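PDB 4UDE: ginlfy protein from Ginkgo biloba, which probably acts as a DNA-binding transcription factor of the LEAFY family, this fragment being its SAM oligomerization domain. Local coordinates for residues Y22-K27 / V63-G68; R51-V54 / R58-L61. One frame throughout, in Å; residues are numbered along the deposited sequence.

Overall arrangement
The modelled chain is a helical SAM domain with five helices. From the N terminus it runs through helix 2-15 and then enters helix 22-30, which supplies residues 22-27 of contact 1. After helix 35-39 comes helix 43-55. Its last turns hold residues 51-54 of contact 2, and the connector at 58-61 folds straight back onto them. This closes a short local loop. Helix 63-83 follows at once and closes the much longer loop of contact 1, inside which contact 2 is nested. The centres of the contacts are about 9 Å apart. They touch through Leu61 on Thr24 and Val59 on Lys27, so helices 22-30, 43-55 and 63-83 meet around the connector.

Contact 1. Residues Y22-K27 / V63-G68; sequences YMTLTK and VGEKYG
A single pair, Thr24 and Glu65, carries this contact between two helices. Glu65 lies in the first turn of helix 63-83. The CA atoms of Thr24 and Glu65 are 8.9 Å apart, and the two side chains bridge the gap from opposite directions. Glu65 has CG anti to the backbone N (chi1 -168°) and is extended beyond CG, which carries its carboxylate across to the other helix. There Thr24 OG1 donates a short hydrogen bond of 2.6 Å to Glu65 OE2. The hydroxyl meets the oxygen from above the carboxylate plane, 54° out of it. Thr24 CB also lies close, 3.3 Å from Glu65 OE2. The methyl Thr24 CG2 is a little farther, 3.8 Å from the same Glu65 OE2. The other oxygen is used differently. Glu65 OE1 forms a salt bridge with Arg21 NE and accepts a hydrogen bond from Leu62 N, just before the helix. The carboxylate is thus gripped on both oxygens, as suits a buried acid, and the positive charge of Arg21 probably favours its ionised form. The next residue, Lys66, turns to other neighbours. The pair ties the first turn of helix 63-83 to helix 22-30 within the SAM domain. Helix 22-30 also packs against helix 2-15 through Leu25, while Lys66 packs on Leu61 of the connector and on Ile50 and Val54 of helix 43-55.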
ATOM      1  N   TYR A  22      10.685   1.964   2.991  1.00 35.43           N
ATOM      2  CA  TYR A  22      11.234   0.976   2.081  1.00 36.23           C
ATOM      3  C   TYR A  22      10.947  -0.471   2.472  1.00 40.60           C
ATOM      4  O   TYR A  22      10.494  -1.240   1.630  1.00 39.95           O
ATOM      5  CB  TYR A  22      12.745   1.211   1.866  1.00 38.31           C
ATOM      6  CG  TYR A  22      13.327   0.302   0.807  1.00 41.87           C
ATOM      7  CD1 TYR A  22      12.981   0.449  -0.532  1.00 44.68           C
ATOM      8  CD2 TYR A  22      14.182  -0.743   1.148  1.00 42.87           C
ATOM      9  CE1 TYR A  22      13.492  -0.403  -1.512  1.00 46.35           C
ATOM     10  CE2 TYR A  22      14.708  -1.594   0.175  1.00 43.87           C
ATOM     11  CZ  TYR A  22      14.359  -1.420  -1.156  1.00 53.69           C
ATOM     12  OH  TYR A  22      14.865  -2.247  -2.138  1.00 60.20           O
ATOM     13  N   MET A  23      11.208  -0.829   3.734  1.00 39.00           N
ATOM     14  CA  MET A  23      10.983  -2.163   4.282  1.00 39.97           C
ATOM     15  C   MET A  23       9.499  -2.540   4.395  1.00 38.29           C
ATOM     16  O   MET A  23       9.181  -3.725   4.404  1.00 35.64           O
ATOM     17  CB  MET A  23      11.682  -2.307   5.635  1.00 44.34           C
ATOM     18  CG  MET A  23      13.151  -2.637   5.507  1.00 51.64           C
ATOM     19  SD  MET A  23      13.841  -3.050   7.130  1.00 59.87           S
ATOM     20  CE  MET A  23      13.722  -4.892   7.063  1.00 56.56           C
ATOM     21  N   THR A  24       8.594  -1.539   4.527  1.00 32.54           N
ATOM     22  CA  THR A  24       7.151  -1.795   4.532  1.00 30.82           C
ATOM     23  C   THR A  24       6.771  -2.165   3.080  1.00 32.04           C
ATOM     24  O   THR A  24       6.104  -3.170   2.879  1.00 30.81           O
ATOM     25  CB  THR A  24       6.380  -0.581   5.057  1.00 32.32           C
ATOM     26  OG1 THR A  24       6.829  -0.261   6.391  1.00 30.31           O
ATOM     27  CG2 THR A  24       4.875  -0.799   5.031  1.00 24.18           C
ATOM     28  N   LEU A  25       7.273  -1.407   2.083  1.00 29.27           N
ATOM     29  CA  LEU A  25       7.027  -1.647   0.649  1.00 30.10           C
ATOM     30  C   LEU A  25       7.517  -3.016   0.226  1.00 33.53           C
ATOM     31  O   LEU A  25       6.793  -3.751  -0.451  1.00 32.94           O
ATOM     32  CB  LEU A  25       7.657  -0.546  -0.243  1.00 30.35           C
ATOM     33  CG  LEU A  25       7.105   0.864  -0.032  1.00 37.01           C
ATOM     34  CD1 LEU A  25       7.912   1.904  -0.795  1.00 36.57           C
ATOM     35  CD2 LEU A  25       5.631   0.937  -0.403  1.00 41.10           C
ATOM     36  N   THR A  26       8.747  -3.353   0.650  1.00 29.40           N
ATOM     37  CA  THR A  26       9.427  -4.626   0.413  1.00 29.04           C
ATOM     38  C   THR A  26       8.559  -5.777   0.937  1.00 30.19           C
ATOM     39  O   THR A  26       8.373  -6.759   0.227  1.00 30.62           O
ATOM     40  CB  THR A  26      10.842  -4.564   1.044  1.00 39.92           C
ATOM     41  OG1 THR A  26      11.715  -3.923   0.115  1.00 46.13           O
ATOM     42  CG2 THR A  26      11.401  -5.911   1.374  1.00 43.09           C
ATOM     43  N   LYS A  27       8.031  -5.648   2.159  1.00 25.01           N
ATOM     44  CA  LYS A  27       7.194  -6.686   2.716  1.00 26.45           C
ATOM     45  C   LYS A  27       5.867  -6.837   1.952  1.00 30.95           C
ATOM     46  O   LYS A  27       5.449  -7.959   1.702  1.00 31.19           O
ATOM     47  CB  LYS A  27       6.972  -6.476   4.228  1.00 29.02           C
ATOM     48  CG  LYS A  27       6.301  -7.673   4.922  1.00 33.32           C
ATOM     49  CD  LYS A  27       6.997  -9.027   4.755  1.00 39.19           C
ATOM     50  CE  LYS A  27       8.304  -9.127   5.502  1.00 45.37           C
ATOM     51  NZ  LYS A  27       8.963 -10.439   5.262  1.00 54.32           N
ATOM     52  N   VAL A  63       3.328   5.561  13.252  1.00 38.55           N
ATOM     53  CA  VAL A  63       1.905   5.957  13.314  1.00 38.36           C
ATOM     54  C   VAL A  63       1.443   6.597  11.989  1.00 40.20           C
ATOM     55  O   VAL A  63       0.409   6.192  11.458  1.00 40.34           O
ATOM     56  CB  VAL A  63       1.598   6.843  14.561  1.00 43.29           C
ATOM     57  CG1 VAL A  63       0.118   7.210  14.651  1.00 43.10           C
ATOM     58  CG2 VAL A  63       2.037   6.140  15.840  1.00 43.59           C
ATOM     59  N   GLY A  64       2.244   7.534  11.456  1.00 35.66           N
ATOM     60  CA  GLY A  64       1.971   8.249  10.203  1.00 34.39           C
ATOM     61  C   GLY A  64       2.026   7.385   8.953  1.00 35.50           C
ATOM     62  O   GLY A  64       1.408   7.713   7.932  1.00 34.40           O
ATOM     63  N   GLU A  65       2.803   6.288   9.020  1.00 30.89           N
ATOM     64  CA  GLU A  65       2.932   5.252   7.983  1.00 30.37           C
ATOM     65  C   GLU A  65       1.592   4.463   7.867  1.00 32.02           C
ATOM     66  O   GLU A  65       1.137   4.190   6.750  1.00 32.38           O
ATOM     67  CB  GLU A  65       4.078   4.322   8.388  1.00 31.87           C
ATOM     68  CG  GLU A  65       4.540   3.380   7.317  1.00 38.06           C
ATOM     69  CD  GLU A  65       5.903   2.764   7.558  1.00 46.62           C
ATOM     70  OE1 GLU A  65       6.383   2.713   8.718  1.00 34.23           O
ATOM     71  OE2 GLU A  65       6.483   2.304   6.554  1.00 32.95           O
ATOM     72  N   LYS A  66       0.939   4.148   9.015  1.00 27.08           N
ATOM     73  CA  LYS A  66      -0.369   3.462   9.035  1.00 27.41           C
ATOM     74  C   LYS A  66      -1.432   4.363   8.388  1.00 32.15           C
ATOM     75  O   LYS A  66      -2.208   3.898   7.552  1.00 32.25           O
ATOM     76  CB  LYS A  66      -0.808   3.086  10.475  1.00 29.84           C
ATOM     77  CG  LYS A  66       0.011   1.948  11.097  1.00 42.49           C
ATOM     78  CD  LYS A  66      -0.489   1.553  12.479  1.00 51.51           C
ATOM     79  CE  LYS A  66       0.392   0.488  13.087  1.00 61.58           C
ATOM     80  NZ  LYS A  66      -0.020   0.137  14.470  1.00 69.53           N
ATOM     81  N   TYR A  67      -1.439   5.658   8.762  1.00 26.80           N
ATOM     82  CA  TYR A  67      -2.334   6.654   8.172  1.00 26.47           C
ATOM     83  C   TYR A  67      -1.994   6.913   6.686  1.00 28.80           C
ATOM     84  O   TYR A  67      -2.909   7.092   5.885  1.00 28.58           O
ATOM     85  CB  TYR A  67      -2.317   7.966   8.989  1.00 26.37           C
ATOM     86  CG  TYR A  67      -3.120   7.856  10.262  1.00 27.13           C
ATOM     87  CD1 TYR A  67      -4.516   7.877  10.235  1.00 28.92           C
ATOM     88  CD2 TYR A  67      -2.493   7.674  11.489  1.00 27.44           C
ATOM     89  CE1 TYR A  67      -5.264   7.726  11.402  1.00 30.77           C
ATOM     90  CE2 TYR A  67      -3.231   7.537  12.666  1.00 28.53           C
ATOM     91  CZ  TYR A  67      -4.617   7.581  12.619  1.00 37.98           C
ATOM     92  OH  TYR A  67      -5.349   7.458  13.777  1.00 37.46           O
ATOM     93  N   GLY A  68      -0.703   6.880   6.348  1.00 25.83           N
ATOM     94  CA  GLY A  68      -0.172   7.056   4.988  1.00 25.48           C
ATOM     95  C   GLY A  68      -0.619   6.016   3.976  1.00 30.20           C
ATOM     96  O   GLY A  68      -0.926   6.360   2.829  1.00 31.36           O
TER

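Contact 2. Residues R51-V54 / R58-L61; sequences RTLV and RVDL
Leu53 and Val59 form the apolar centre, where the end of a helix meets the chain that turns back over it. Leu53 CD2 lies 3.7 Å from Val59 CG1, and Leu53 CB lies 3.8 Å from Val59 CG2. Both methyls of the valine therefore rest on the leucine, and the two side chains cross obliquely. A second apolar pair lies alongside. Val54 CG2 is 3.7 Å from Leu61 CD1. The torsion of Leu61 (chi1 -65°) sets CG beside its own backbone N, and CD1 then extends to the valine. Leu61 CD1 also comes within 4.3 Å of Leu53 CB. Outside these side chains lies the backbone bond. Val59 N donates to Leu53 O over 2.9 Å, and the bond is nearly straight at the hydrogen (174°). This bond spans six residues and takes up a carbonyl of the last helical turn. Arg58, with positive phi (54°), turns the chain as the helix ends. Its CA-H makes a contact of 3.3 Å from Arg58 CA to Val54 O, at the outer edge. Together these contacts shape the turn between helices 43-55 and 63-83 of the SAM domain, folding the connector back onto the first of them. Leu61 also packs on Ile50, one turn earlier in helix 43-55. Helix 22-30 packs here too, with Lys27 touching both Leu53 and Val59.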
ATOM      1  N   ARG A  51      -2.936  -4.426  10.215  1.00 34.19           N
ATOM      2  CA  ARG A  51      -2.848  -5.247  11.420  1.00 35.11           C
ATOM      3  C   ARG A  51      -1.991  -6.520  11.151  1.00 40.02           C
ATOM      4  O   ARG A  51      -1.170  -6.896  11.988  1.00 42.57           O
ATOM      5  CB  ARG A  51      -4.267  -5.630  11.865  1.00 35.28           C
ATOM      6  CG  ARG A  51      -4.422  -5.874  13.355  1.00 52.05           C
ATOM      7  CD  ARG A  51      -5.865  -6.228  13.734  1.00 69.04           C
ATOM      8  NE  ARG A  51      -6.837  -5.190  13.354  1.00 73.54           N
ATOM      9  CZ  ARG A  51      -7.756  -5.327  12.397  1.00 81.01           C
ATOM     10  NH1 ARG A  51      -7.847  -6.462  11.708  1.00 60.82           N
ATOM     11  NH2 ARG A  51      -8.587  -4.329  12.119  1.00 61.96           N
ATOM     12  N   THR A  52      -2.194  -7.166   9.995  1.00 33.79           N
ATOM     13  CA  THR A  52      -1.469  -8.354   9.514  1.00 33.54           C
ATOM     14  C   THR A  52       0.052  -8.035   9.386  1.00 38.01           C
ATOM     15  O   THR A  52       0.881  -8.828   9.814  1.00 36.88           O
ATOM     16  CB  THR A  52      -2.135  -8.809   8.184  1.00 39.09           C
ATOM     17  OG1 THR A  52      -3.438  -9.284   8.497  1.00 43.46           O
ATOM     18  CG2 THR A  52      -1.375  -9.893   7.437  1.00 38.30           C
ATOM     19  N   LEU A  53       0.404  -6.878   8.798  1.00 34.30           N
ATOM     20  CA  LEU A  53       1.794  -6.450   8.662  1.00 33.01           C
ATOM     21  C   LEU A  53       2.529  -6.445  10.026  1.00 35.74           C
ATOM     22  O   LEU A  53       3.637  -6.975  10.134  1.00 33.68           O
ATOM     23  CB  LEU A  53       1.853  -5.060   8.015  1.00 32.51           C
ATOM     24  CG  LEU A  53       1.748  -5.000   6.498  1.00 36.80           C
ATOM     25  CD1 LEU A  53       1.386  -3.578   6.033  1.00 37.01           C
ATOM     26  CD2 LEU A  53       3.035  -5.403   5.865  1.00 37.28           C
ATOM     27  N   VAL A  54       1.891  -5.869  11.061  1.00 32.92           N
ATOM     28  CA  VAL A  54       2.438  -5.743  12.421  1.00 33.01           C
ATOM     29  C   VAL A  54       2.403  -7.090  13.161  1.00 39.19           C
ATOM     30  O   VAL A  54       3.429  -7.522  13.665  1.00 39.98           O
ATOM     31  CB  VAL A  54       1.684  -4.644  13.248  1.00 36.36           C
ATOM     32  CG1 VAL A  54       2.172  -4.599  14.700  1.00 35.83           C
ATOM     33  CG2 VAL A  54       1.786  -3.265  12.597  1.00 35.50           C
ATOM     34  N   ARG A  58       5.474  -8.886  11.325  1.00 40.18           N
ATOM     35  CA  ARG A  58       6.340  -8.178  12.272  1.00 40.86           C
ATOM     36  C   ARG A  58       7.031  -6.960  11.668  1.00 43.19           C
ATOM     37  O   ARG A  58       8.163  -6.640  12.036  1.00 42.74           O
ATOM     38  CB  ARG A  58       7.318  -9.143  12.999  1.00 42.12           C
ATOM     39  CG  ARG A  58       6.647 -10.414  13.535  1.00 51.88           C
ATOM     40  CD  ARG A  58       7.330 -10.965  14.767  1.00 59.14           C
ATOM     41  NE  ARG A  58       6.483 -10.717  15.926  1.00 71.25           N
ATOM     42  CZ  ARG A  58       6.894 -10.248  17.101  1.00 75.12           C
ATOM     43  NH1 ARG A  58       8.184 -10.016  17.319  1.00 43.84           N
ATOM     44  NH2 ARG A  58       6.026 -10.045  18.078  1.00 65.61           N
ATOM     45  N   VAL A  59       6.320  -6.245  10.778  1.00 38.57           N
ATOM     46  CA  VAL A  59       6.882  -5.031  10.204  1.00 37.64           C
ATOM     47  C   VAL A  59       6.723  -3.886  11.211  1.00 36.27           C
ATOM     48  O   VAL A  59       5.713  -3.804  11.908  1.00 32.80           O
ATOM     49  CB  VAL A  59       6.453  -4.686   8.729  1.00 41.90           C
ATOM     50  CG1 VAL A  59       6.084  -5.928   7.937  1.00 41.09           C
ATOM     51  CG2 VAL A  59       5.331  -3.675   8.669  1.00 41.96           C
ATOM     52  N   ASP A  60       7.753  -3.068  11.355  1.00 34.03           N
ATOM     53  CA  ASP A  60       7.657  -1.926  12.255  1.00 34.85           C
ATOM     54  C   ASP A  60       7.011  -0.768  11.480  1.00 39.47           C
ATOM     55  O   ASP A  60       7.580  -0.286  10.487  1.00 39.06           O
ATOM     56  CB  ASP A  60       9.040  -1.528  12.791  1.00 37.35           C
ATOM     57  CG  ASP A  60       9.009  -0.356  13.756  1.00 50.25           C
ATOM     58  OD1 ASP A  60       8.153  -0.364  14.684  1.00 49.27           O
ATOM     59  OD2 ASP A  60       9.842   0.560  13.595  1.00 60.97           O
ATOM     60  N   LEU A  61       5.799  -0.390  11.877  1.00 36.32           N
ATOM     61  CA  LEU A  61       5.083   0.716  11.235  1.00 36.50           C
ATOM     62  C   LEU A  61       5.010   1.915  12.163  1.00 39.99           C
ATOM     63  O   LEU A  61       4.517   1.786  13.284  1.00 38.04           O
ATOM     64  CB  LEU A  61       3.645   0.327  10.844  1.00 36.33           C
ATOM     65  CG  LEU A  61       3.466  -0.749   9.789  1.00 40.19           C
ATOM     66  CD1 LEU A  61       1.997  -1.097   9.633  1.00 39.16           C
ATOM     67  CD2 LEU A  61       4.037  -0.317   8.473  1.00 41.29           C
TER